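PDB 4Z2B: 2',5'-phosphodiesterase 12, which belongs to the endonuclease/exonuclease/phosphatase family, pairs that domain with an E-set-like N-terminal domain, and here holds the ligand 4LC and a magnesium ion. Local coordinates for residues A[148-153]-A[195-200]; A[344-349]-A[404-409]. All coordinates share one frame; numbering follows the deposited sequence. Where two conformers were deposited one is given.

Both contacts lie in the endonuclease/exonuclease/phosphatase domain. From the N terminus, strand 140-147 runs into the loop and short helix of 148-153; the chain then passes through helix 174-187 and returns as strand 192-198, the parallel neighbour of 140-147, so interaction 1 closes this crossover at the C-terminal ends of these two strands of the six-stranded sheet. Interaction 2 opens later, where strand 337-342 of the domain's other sheet gives way to loop 344-349, and closes 55 residues on at its antiparallel neighbour, strand 403-412. The two loops follow in series, neither nested nor crossed. Their centres are about 19 Å apart, Gln196 packs near Asp407 between them, and both contacts touch 4LC.

Interaction 1. Residues A[148-153]-A[195-200]; sequences ILADTY and LQEVDR. With 4LC (3-(6-{[(2S,3S)-3-(hydroxymethyl)-2-phenylmorpholin-4-yl]carbonyl}-1-methyl-1H-benzimidazol-2-yl)-1H-indole-6-carbonitrile), chain F.
Ala150 and Glu197 approach to 4.7 Å between CA atoms where the loop entering helix 151-154 passes the corner of strand 192-198, and Ile148 N donates to Gln196 O at that corner (3.1 Å). Glu197 and Val198 face Gly227 in a G1 beta bulge. The Glu197 carboxylate is shared between protein and ligand. OE1 takes the Ala150 N-H through its anti lone pair in a nearly straight bond (2.9 Å, 165°), while OE2 accepts from 4LC O34 at 2.6 Å and also from Asn147 ND2, and the side chain lies about 3 Å from the bound magnesium ion. The chain, extended beyond CG (chi2 -164°), sets the carboxylate between the Leu149-Ala150 backbone and the ligand hydroxyl. Asp199 grips the start of the helix: OD1 receives Asp151 N on its syn side at 2.8 Å, and OD2 receives Thr152 N at 3.0 Å, 18° out of the carboxylate plane. Tyr153 meets Glu197 OE1 with its ring edge, ring and carboxylate standing perpendicular; 4LC C27 sits over the centre of one ring face and the ligand's phenyl carbon C37 lies close to CD1, Thr152 CG2 backs the opposite face, and the hydroxyl bonds to Glu226. At the other end, Ile148 CD1 reaches Val198 CG2 (3.8 Å) and its CG2 meets Leu195 CD2, joining an apolar layer with helices 174-187 and 200-213. The Leu195-Gln196-Glu197 run is a recognisable signature of the endonuclease/exonuclease/phosphatase fold, consistent with the glutamate that serves the metal site in this family.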
loop_
_atom_site.group_PDB
_atom_site.type_symbol
_atom_site.label_atom_id
_atom_site.label_comp_id
_atom_site.label_asym_id
_atom_site.label_seq_id
_atom_site.Cartn_x
_atom_site.Cartn_y
_atom_site.Cartn_z
ATOM N N ILE A 148 -0.235 -4.934 3.370
ATOM C CA ILE A 148 0.527 -4.350 4.482
ATOM C C ILE A 148 0.110 -4.844 5.886
ATOM O O ILE A 148 0.648 -4.315 6.859
ATOM C CB ILE A 148 0.495 -2.793 4.435
ATOM C CG1 ILE A 148 -0.927 -2.208 4.586
ATOM C CG2 ILE A 148 1.184 -2.295 3.155
ATOM C CD1 ILE A 148 -0.959 -0.665 4.856
ATOM N N LEU A 149 -0.807 -5.827 5.972
ATOM C CA LEU A 149 -1.300 -6.461 7.213
ATOM C C LEU A 149 -2.037 -5.428 8.071
ATOM O O LEU A 149 -1.433 -4.550 8.699
ATOM C CB LEU A 149 -0.139 -7.159 7.972
ATOM C CG LEU A 149 -0.379 -7.668 9.400
ATOM C CD1 LEU A 149 -1.531 -8.664 9.466
ATOM C CD2 LEU A 149 0.924 -8.265 9.987
ATOM N N ALA A 150 -3.354 -5.524 8.074
ATOM C CA ALA A 150 -4.167 -4.549 8.803
ATOM C C ALA A 150 -4.014 -4.709 10.289
ATOM O O ALA A 150 -4.000 -5.830 10.814
ATOM C CB ALA A 150 -5.632 -4.671 8.411
ATOM N N ASP A 151 -3.936 -3.574 10.979
ATOM C CA ASP A 151 -3.889 -3.517 12.440
ATOM C C ASP A 151 -5.154 -4.148 13.046
ATOM O O ASP A 151 -5.066 -4.759 14.105
ATOM C CB ASP A 151 -3.751 -2.054 12.918
ATOM C CG ASP A 151 -3.709 -1.924 14.432
ATOM O OD1 ASP A 151 -2.802 -2.486 15.041
ATOM O OD2 ASP A 151 -4.630 -1.319 14.998
ATOM N N THR A 152 -6.327 -4.018 12.371
ATOM C CA THR A 152 -7.569 -4.609 12.899
ATOM C C THR A 152 -7.394 -6.141 13.064
ATOM O O THR A 152 -7.880 -6.720 14.042
ATOM C CB THR A 152 -8.799 -4.216 12.048
ATOM O OG1 THR A 152 -9.961 -4.721 12.712
ATOM C CG2 THR A 152 -8.749 -4.769 10.618
ATOM N N TYR A 153 -6.605 -6.769 12.183
ATOM C CA TYR A 153 -6.311 -8.194 12.317
ATOM C C TYR A 153 -5.093 -8.450 13.201
ATOM O O TYR A 153 -5.126 -9.362 14.018
ATOM C CB TYR A 153 -6.096 -8.858 10.941
ATOM C CG TYR A 153 -7.215 -8.576 9.961
ATOM C CD1 TYR A 153 -8.548 -8.620 10.364
ATOM C CD2 TYR A 153 -6.941 -8.157 8.660
ATOM C CE1 TYR A 153 -9.578 -8.379 9.466
ATOM C CE2 TYR A 153 -7.966 -7.870 7.762
ATOM C CZ TYR A 153 -9.284 -7.968 8.177
ATOM O OH TYR A 153 -10.330 -7.730 7.337
ATOM N N LEU A 195 -2.080 -1.179 -2.555
ATOM C CA LEU A 195 -1.985 -1.780 -1.223
ATOM C C LEU A 195 -3.256 -2.480 -0.793
ATOM O O LEU A 195 -4.351 -2.037 -1.124
ATOM C CB LEU A 195 -1.659 -0.664 -0.204
ATOM C CG LEU A 195 -0.406 0.185 -0.463
ATOM C CD1 LEU A 195 -0.280 1.299 0.581
ATOM C CD2 LEU A 195 0.880 -0.667 -0.454
ATOM N N GLN A 196 -3.121 -3.560 -0.011
ATOM C CA GLN A 196 -4.303 -4.248 0.525
ATOM C C GLN A 196 -4.169 -4.211 2.045
ATOM O O GLN A 196 -3.052 -4.017 2.529
ATOM C CB GLN A 196 -4.381 -5.698 0.007
ATOM C CG GLN A 196 -4.340 -5.835 -1.526
ATOM C CD GLN A 196 -2.939 -5.863 -2.090
ATOM O OE1 GLN A 196 -1.993 -6.385 -1.473
ATOM N NE2 GLN A 196 -2.766 -5.245 -3.258
ATOM N N GLU A 197 -5.276 -4.441 2.788
ATOM C CA GLU A 197 -5.351 -4.471 4.267
ATOM C C GLU A 197 -4.921 -3.139 4.852
ATOM O O GLU A 197 -4.137 -3.067 5.816
ATOM C CB GLU A 197 -4.547 -5.644 4.862
ATOM C CG GLU A 197 -5.180 -6.998 4.574
ATOM C CD GLU A 197 -4.677 -8.140 5.436
ATOM O OE1 GLU A 197 -4.205 -7.889 6.567
ATOM O OE2 GLU A 197 -4.737 -9.295 4.962
ATOM N N VAL A 198 -5.438 -2.074 4.241
ATOM C CA VAL A 198 -5.166 -0.715 4.660
ATOM C C VAL A 198 -6.269 -0.314 5.650
ATOM O O VAL A 198 -7.431 -0.207 5.253
ATOM C CB VAL A 198 -5.053 0.268 3.447
ATOM C CG1 VAL A 198 -4.815 1.699 3.918
ATOM C CG2 VAL A 198 -3.944 -0.171 2.477
ATOM N N ASP A 199 -5.918 -0.116 6.941
ATOM C CA ASP A 199 -6.897 0.394 7.916
ATOM C C ASP A 199 -7.226 1.847 7.558
ATOM O O ASP A 199 -6.360 2.538 7.029
ATOM C CB ASP A 199 -6.366 0.332 9.362
ATOM C CG ASP A 199 -5.856 -1.019 9.798
ATOM O OD1 ASP A 199 -4.659 -1.293 9.592
ATOM O OD2 ASP A 199 -6.633 -1.782 10.364
ATOM N N ARG A 200 -8.475 2.322 7.825
ATOM C CA ARG A 200 -8.840 3.716 7.525
ATOM C C ARG A 200 -7.833 4.706 8.105
ATOM O O ARG A 200 -7.385 5.608 7.392
ATOM C CB ARG A 200 -10.234 4.067 8.095
ATOM C CG ARG A 200 -11.417 3.472 7.344
ATOM C CD ARG A 200 -12.750 4.099 7.797
ATOM N NE ARG A 200 -13.873 3.566 7.020
ATOM C CZ ARG A 200 -14.205 3.963 5.792
ATOM N NH1 ARG A 200 -13.522 4.933 5.191
ATOM N NH2 ARG A 200 -15.226 3.401 5.161
HETATM C C13 4LC F . -5.244 -15.453 7.260
HETATM C C17 4LC F . -5.394 -14.015 7.653
HETATM C C20 4LC F . -7.762 -14.167 6.969
HETATM C C01 4LC F . -3.835 -16.918 3.204
HETATM N N05 4LC F . -4.252 -17.660 4.401
HETATM C C06 4LC F . -4.391 -19.010 4.588
HETATM N N07 4LC F . -4.691 -19.331 5.834
HETATM C C08 4LC F . -4.898 -18.107 6.472
HETATM C C09 4LC F . -5.321 -17.825 7.772
HETATM C C11 4LC F . -5.456 -16.501 8.163
HETATM C C14 4LC F . -4.827 -15.733 5.956
HETATM C C16 4LC F . -4.653 -17.061 5.590
HETATM O O18 4LC F . -4.431 -13.397 8.066
HETATM N N19 4LC F . -6.614 -13.430 7.519
HETATM C C23 4LC F . -8.965 -13.979 7.862
HETATM O O26 4LC F . -9.273 -12.577 8.010
HETATM C C27 4LC F . -8.187 -11.825 8.570
HETATM C C29 4LC F . -6.895 -11.997 7.760
HETATM C C31 4LC F . -6.921 -11.200 6.454
HETATM O O34 4LC F . -5.822 -11.534 5.615
HETATM C C36 4LC F . -8.087 -12.090 10.069
HETATM C C37 4LC F . -9.203 -11.907 10.878
HETATM C C39 4LC F . -9.124 -12.093 12.253
HETATM C C41 4LC F . -7.933 -12.476 12.837
HETATM C C43 4LC F . -6.807 -12.642 12.051
HETATM C C45 4LC F . -6.884 -12.462 10.672
HETATM C C47 4LC F . -3.940 -20.033 3.638
HETATM C C48 4LC F . -3.174 -21.137 3.925
HETATM N N50 4LC F . -2.964 -21.873 2.790
HETATM C C52 4LC F . -3.482 -21.197 1.710
HETATM C C53 4LC F . -3.457 -21.509 0.353
HETATM C C55 4LC F . -4.129 -20.671 -0.535
HETATM C C56 4LC F . -4.817 -19.546 -0.072
HETATM C C58 4LC F . -4.848 -19.252 1.291
HETATM C C60 4LC F . -4.176 -20.068 2.204
HETATM C C61 4LC F . -4.049 -20.928 -1.948
HETATM N N62 4LC F . -3.982 -21.100 -3.067
#

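Interaction 2. Residues A[344-349]-A[404-409]; sequences NSTPST and GCLDYI. With 4LC (3-(6-{[(2S,3S)-3-(hydroxymethyl)-2-phenylmorpholin-4-yl]carbonyl}-1-methyl-1H-benzimidazol-2-yl)-1H-indole-6-carbonitrile), chain F.
Asn344, the last residue of the Gly-Asp-Phe-Asn sequence familiar from the endonuclease/exonuclease/phosphatase fold, lies just past strand 337-342, beside Leu406 of the antiparallel strand 403-412, and the loop then folds into a type I turn, Thr346 to Thr349. Among the hydrogen bonds, Tyr408 OH donates to Ser345 O at 2.7 Å, tilted 15° from the carbonyl plane; this oxygen also sits at the ring edge, in plane. Asn344 N to Leu406 O is only a weak, bent bond, and Asn344 N also hydrogen-bonds Asp342 OD1. A CA-H...O contact adds to these: Thr346 CA points its hydrogen at Cys405 O (3.1 Å, 162°).

Apolar contacts surround the turn. Pro347 CD rests on Cys405 CB at 3.8 Å, its CG nears the edge of the Tyr408 ring, and Leu406 CD2 packs on Thr346 CG2.

A third group of contacts goes to the ligand. Asn344 OD1 comes within 3.2 Å of the N-methyl C01 of 4LC while ND2 is held by Leu303 O, and Leu406 CD1 also approaches C01. The nitrile N62 receives a weak bond from Thr346 N (3.3 Å). Thr349 OG1 stands between its backbone N and carbonyl carbon (chi1 69°), which leaves CG2 beside the backbone N to meet N62. Thr346 O accepts both Thr349 N and, in the carbonyl plane, Thr349 OG1 at 2.8 Å.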
loop_
_atom_site.group_PDB
_atom_site.type_symbol
_atom_site.label_atom_id
_atom_site.label_comp_id
_atom_site.label_asym_id
_atom_site.label_seq_id
_atom_site.Cartn_x
_atom_site.Cartn_y
_atom_site.Cartn_z
ATOM N N ASN A 344 -4.529 -14.536 -3.012
ATOM C CA ASN A 344 -4.689 -15.726 -2.156
ATOM C C ASN A 344 -4.742 -17.006 -3.034
ATOM O O ASN A 344 -5.517 -17.925 -2.758
ATOM C CB ASN A 344 -5.957 -15.566 -1.279
ATOM C CG ASN A 344 -5.644 -14.856 0.000
ATOM O OD1 ASN A 344 -4.632 -15.166 0.630
ATOM N ND2 ASN A 344 -6.465 -13.867 0.395
ATOM N N SER A 345 -3.926 -17.027 -4.113
ATOM C CA SER A 345 -3.880 -18.127 -5.069
ATOM C C SER A 345 -2.459 -18.413 -5.494
ATOM O O SER A 345 -1.783 -17.521 -6.003
ATOM C CB SER A 345 -4.706 -17.793 -6.310
ATOM O OG SER A 345 -6.023 -17.371 -6.009
ATOM N N THR A 346 -2.014 -19.655 -5.316
ATOM C CA THR A 346 -0.662 -20.051 -5.738
ATOM C C THR A 346 -0.646 -20.359 -7.245
ATOM O O THR A 346 -1.707 -20.642 -7.833
ATOM C CB THR A 346 -0.125 -21.234 -4.897
ATOM O OG1 THR A 346 -0.888 -22.393 -5.205
ATOM C CG2 THR A 346 -0.133 -20.968 -3.393
ATOM N N PRO A 347 0.549 -20.400 -7.878
ATOM C CA PRO A 347 0.600 -20.641 -9.337
ATOM C C PRO A 347 0.060 -21.992 -9.821
ATOM O O PRO A 347 -0.220 -22.129 -11.016
ATOM C CB PRO A 347 2.090 -20.515 -9.655
ATOM C CG PRO A 347 2.619 -19.578 -8.569
ATOM C CD PRO A 347 1.891 -20.049 -7.351
ATOM N N SER A 348 -0.129 -22.963 -8.927
ATOM C CA SER A 348 -0.632 -24.267 -9.359
ATOM C C SER A 348 -2.167 -24.368 -9.269
ATOM O O SER A 348 -2.713 -25.429 -9.590
ATOM C CB SER A 348 0.016 -25.374 -8.531
ATOM O OG SER A 348 -0.336 -25.265 -7.160
ATOM N N THR A 349 -2.866 -23.270 -8.905
ATOM C CA THR A 349 -4.322 -23.286 -8.716
ATOM C C THR A 349 -5.109 -22.993 -9.979
ATOM O O THR A 349 -4.558 -22.511 -10.978
ATOM C CB THR A 349 -4.742 -22.260 -7.642
ATOM O OG1 THR A 349 -4.513 -20.952 -8.172
ATOM C CG2 THR A 349 -4.030 -22.462 -6.320
ATOM N N GLY A 404 3.496 -19.303 0.658
ATOM C CA GLY A 404 3.151 -19.494 -0.753
ATOM C C GLY A 404 3.192 -18.208 -1.540
ATOM O O GLY A 404 3.278 -17.114 -0.967
ATOM N N CYS A 405 3.139 -18.342 -2.851
ATOM C CA CYS A 405 3.096 -17.220 -3.765
ATOM C C CYS A 405 1.642 -16.844 -3.954
ATOM O O CYS A 405 0.918 -17.562 -4.651
ATOM C CB CYS A 405 3.765 -17.577 -5.085
ATOM S SG CYS A 405 3.668 -16.258 -6.295
ATOM N N LEU A 406 1.200 -15.736 -3.318
ATOM C CA LEU A 406 -0.221 -15.352 -3.339
ATOM C C LEU A 406 -0.516 -14.055 -4.027
ATOM O O LEU A 406 -1.684 -13.773 -4.336
ATOM C CB LEU A 406 -0.724 -15.214 -1.895
ATOM C CG LEU A 406 -0.588 -16.440 -0.991
ATOM C CD1 LEU A 406 -1.117 -16.128 0.381
ATOM C CD2 LEU A 406 -1.271 -17.662 -1.595
ATOM N N ASP A 407 0.529 -13.231 -4.176
ATOM C CA ASP A 407 0.465 -11.872 -4.704
ATOM C C ASP A 407 1.041 -11.793 -6.098
ATOM O O ASP A 407 2.055 -12.455 -6.392
ATOM C CB ASP A 407 1.258 -10.927 -3.789
ATOM C CG ASP A 407 0.767 -10.949 -2.364
ATOM O OD1 ASP A 407 -0.169 -10.173 -2.044
ATOM O OD2 ASP A 407 1.326 -11.719 -1.560
ATOM N N TYR A 408 0.432 -10.945 -6.932
ATOM C CA TYR A 408 0.868 -10.727 -8.323
ATOM C C TYR A 408 0.653 -9.300 -8.767
ATOM O O TYR A 408 -0.256 -8.625 -8.293
ATOM C CB TYR A 408 0.101 -11.668 -9.303
ATOM C CG TYR A 408 0.152 -13.128 -8.907
ATOM C CD1 TYR A 408 1.227 -13.932 -9.272
ATOM C CD2 TYR A 408 -0.858 -13.696 -8.135
ATOM C CE1 TYR A 408 1.313 -15.255 -8.845
ATOM C CE2 TYR A 408 -0.789 -15.013 -7.713
ATOM C CZ TYR A 408 0.296 -15.794 -8.074
ATOM O OH TYR A 408 0.328 -17.097 -7.672
ATOM N N ILE A 409 1.442 -8.883 -9.761
ATOM C CA ILE A 409 1.250 -7.680 -10.546
ATOM C C ILE A 409 0.981 -8.233 -11.930
ATOM O O ILE A 409 1.937 -8.620 -12.607
ATOM C CB ILE A 409 2.439 -6.692 -10.492
ATOM C CG1 ILE A 409 2.628 -6.191 -9.028
ATOM C CG2 ILE A 409 2.209 -5.500 -11.509
ATOM C CD1 ILE A 409 3.937 -5.483 -8.783
HETATM C C13 4LC F . -5.244 -15.453 7.260
HETATM C C17 4LC F . -5.394 -14.015 7.653
HETATM C C20 4LC F . -7.762 -14.167 6.969
HETATM C C01 4LC F . -3.835 -16.918 3.204
HETATM N N05 4LC F . -4.252 -17.660 4.401
HETATM C C06 4LC F . -4.391 -19.010 4.588
HETATM N N07 4LC F . -4.691 -19.331 5.834
HETATM C C08 4LC F . -4.898 -18.107 6.472
HETATM C C09 4LC F . -5.321 -17.825 7.772
HETATM C C11 4LC F . -5.456 -16.501 8.163
HETATM C C14 4LC F . -4.827 -15.733 5.956
HETATM C C16 4LC F . -4.653 -17.061 5.590
HETATM O O18 4LC F . -4.431 -13.397 8.066
HETATM N N19 4LC F . -6.614 -13.430 7.519
HETATM C C23 4LC F . -8.965 -13.979 7.862
HETATM O O26 4LC F . -9.273 -12.577 8.010
HETATM C C27 4LC F . -8.187 -11.825 8.570
HETATM C C29 4LC F . -6.895 -11.997 7.760
HETATM C C31 4LC F . -6.921 -11.200 6.454
HETATM O O34 4LC F . -5.822 -11.534 5.615
HETATM C C36 4LC F . -8.087 -12.090 10.069
HETATM C C37 4LC F . -9.203 -11.907 10.878
HETATM C C39 4LC F . -9.124 -12.093 12.253
HETATM C C41 4LC F . -7.933 -12.476 12.837
HETATM C C43 4LC F . -6.807 -12.642 12.051
HETATM C C45 4LC F . -6.884 -12.462 10.672
HETATM C C47 4LC F . -3.940 -20.033 3.638
HETATM C C48 4LC F . -3.174 -21.137 3.925
HETATM N N50 4LC F . -2.964 -21.873 2.790
HETATM C C52 4LC F . -3.482 -21.197 1.710
HETATM C C53 4LC F . -3.457 -21.509 0.353
HETATM C C55 4LC F . -4.129 -20.671 -0.535
HETATM C C56 4LC F . -4.817 -19.546 -0.072
HETATM C C58 4LC F . -4.848 -19.252 1.291
HETATM C C60 4LC F . -4.176 -20.068 2.204
HETATM C C61 4LC F . -4.049 -20.928 -1.948
HETATM N N62 4LC F . -3.982 -21.100 -3.067
#